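Side-chain contact in possible transcriptional regulatory arsR-family protein (PDB 3GW2), which probably binds DNA as an ArsR-family transcriptional regulator and takes part in a regulatory network that coordinates tolerance to the antitubercular drug bedaquiline: residues G49-L52 and T53-S56. Sequence-based numbering, arbitrary orientation.
Sequences GMNL and TTAS
N51 reaches over the first turn of a helix and caps it through the backbone of T54. OD1 of N51 accepts from the backbone N of T54 at 2.9 Å; the bond is fairly straight at the hydrogen, but the donor stands above the carbonyl plane. At the other end of the amide, ND2 of N51 and OG1 of T54 are modelled 2.5 Å apart, implausibly close, so the details of this second bond are doubtful. The N51 side chain lies roughly perpendicular to that of T54. With chi1 at 65° the amide folds back over its own main chain, which brings OD1 to the N-H of T54.

N51 is thus the N-cap of helix 52-64, the second helix of the helix-turn-helix DNA-binding motif; G49, with positive phi, closes the preceding helix 41-48 in a Schellman motif. Behind the cap the regular helical bonds begin, the first from A55 N to N51 O at 2.9 Å. L52 opens the helix: its carbonyl O takes the N-H of S56 at 3.0 Å, while its side chain sets off away from 53-56 and touches A45 of helix 41-48.

On the buried side, selenomethionine M50 is stretched out past its CG. That CG of M50 passes CG2 of T54 at 4.0 Å, and SE of M50 lies 3.8 Å from CA of A55. The methyl of A55 packs against CB of M50 and also touches A45.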
ATOM      1  N   GLY A  49      21.335  -3.952  -6.475  1.00 30.26           N
ATOM      2  CA  GLY A  49      22.111  -5.052  -5.913  1.00 30.81           C
ATOM      3  C   GLY A  49      21.332  -6.364  -5.796  1.00 31.47           C
ATOM      4  O   GLY A  49      21.689  -7.201  -4.984  1.00 30.54           O
HETATM    5  N   MSE A  50      20.288  -6.548  -6.611  1.00 31.45           N
HETATM    6  CA  MSE A  50      19.490  -7.777  -6.578  1.00 34.38           C
HETATM    7  C   MSE A  50      19.981  -8.719  -7.656  1.00 32.69           C
HETATM    8  O   MSE A  50      20.315  -8.273  -8.740  1.00 32.47           O
HETATM    9  CB  MSE A  50      18.000  -7.509  -6.837  1.00 33.73           C
HETATM   10  CG  MSE A  50      17.276  -6.692  -5.775  1.00 34.78           C
HETATM   11 SE   MSE A  50      15.497  -6.220  -6.465  1.00 44.93          SE
HETATM   12  CE  MSE A  50      15.072  -4.775  -5.189  1.00 38.76           C
ATOM     13  N   ASN A  51      20.011 -10.019  -7.369  1.00 31.93           N
ATOM     14  CA  ASN A  51      20.220 -10.987  -8.439  1.00 32.08           C
ATOM     15  C   ASN A  51      19.027 -10.910  -9.414  1.00 31.78           C
ATOM     16  O   ASN A  51      17.953 -10.401  -9.051  1.00 30.59           O
ATOM     17  CB  ASN A  51      20.390 -12.399  -7.878  1.00 31.42           C
ATOM     18  CG  ASN A  51      19.131 -12.910  -7.188  1.00 31.92           C
ATOM     19  OD1 ASN A  51      18.306 -13.561  -7.812  1.00 31.85           O
ATOM     20  ND2 ASN A  51      18.981 -12.611  -5.902  1.00 29.94           N
ATOM     21  N   LEU A  52      19.231 -11.402 -10.635  1.00 31.23           N
ATOM     22  CA  LEU A  52      18.230 -11.345 -11.698  1.00 32.40           C
ATOM     23  C   LEU A  52      16.894 -12.009 -11.334  1.00 32.04           C
ATOM     24  O   LEU A  52      15.849 -11.495 -11.695  1.00 32.31           O
ATOM     25  CB  LEU A  52      18.787 -11.974 -12.987  1.00 32.69           C
ATOM     26  CG  LEU A  52      19.170 -11.133 -14.221  1.00 36.10           C
ATOM     27  CD1 LEU A  52      19.433  -9.634 -13.948  1.00 34.12           C
ATOM     28  CD2 LEU A  52      20.356 -11.801 -14.990  1.00 33.95           C
ATOM     29  N   THR A  53      16.932 -13.139 -10.623  1.00 31.32           N
ATOM     30  CA  THR A  53      15.713 -13.815 -10.169  1.00 31.00           C
ATOM     31  C   THR A  53      14.920 -12.973  -9.152  1.00 30.75           C
ATOM     32  O   THR A  53      13.691 -12.804  -9.285  1.00 30.33           O
ATOM     33  CB  THR A  53      16.031 -15.209  -9.605  1.00 30.57           C
ATOM     34  OG1 THR A  53      16.771 -15.951 -10.583  1.00 32.50           O
ATOM     35  CG2 THR A  53      14.750 -15.988  -9.244  1.00 30.98           C
ATOM     36  N   THR A  54      15.616 -12.451  -8.142  1.00 30.66           N
ATOM     37  CA  THR A  54      15.013 -11.539  -7.140  1.00 29.69           C
ATOM     38  C   THR A  54      14.409 -10.301  -7.799  1.00 30.20           C
ATOM     39  O   THR A  54      13.267  -9.944  -7.533  1.00 31.03           O
ATOM     40  CB  THR A  54      16.053 -11.127  -6.077  1.00 29.54           C
ATOM     41  OG1 THR A  54      16.521 -12.302  -5.398  1.00 27.64           O
ATOM     42  CG2 THR A  54      15.462 -10.157  -5.049  1.00 29.41           C
ATOM     43  N   ALA A  55      15.163  -9.655  -8.680  1.00 30.57           N
ATOM     44  CA  ALA A  55      14.684  -8.465  -9.366  1.00 31.63           C
ATOM     45  C   ALA A  55      13.409  -8.771 -10.158  1.00 32.57           C
ATOM     46  O   ALA A  55      12.429  -8.033 -10.086  1.00 32.41           O
ATOM     47  CB  ALA A  55      15.776  -7.900 -10.314  1.00 31.40           C
ATOM     48  N   SER A  56      13.433  -9.859 -10.913  1.00 32.63           N
ATOM     49  CA  SER A  56      12.309 -10.207 -11.760  1.00 33.85           C
ATOM     50  C   SER A  56      11.078 -10.576 -10.927  1.00 33.66           C
ATOM     51  O   SER A  56       9.962 -10.176 -11.270  1.00 33.97           O
ATOM     52  CB  SER A  56      12.710 -11.325 -12.740  1.00 34.73           C
ATOM     53  OG  SER A  56      11.578 -11.777 -13.466  1.00 39.25           O
TER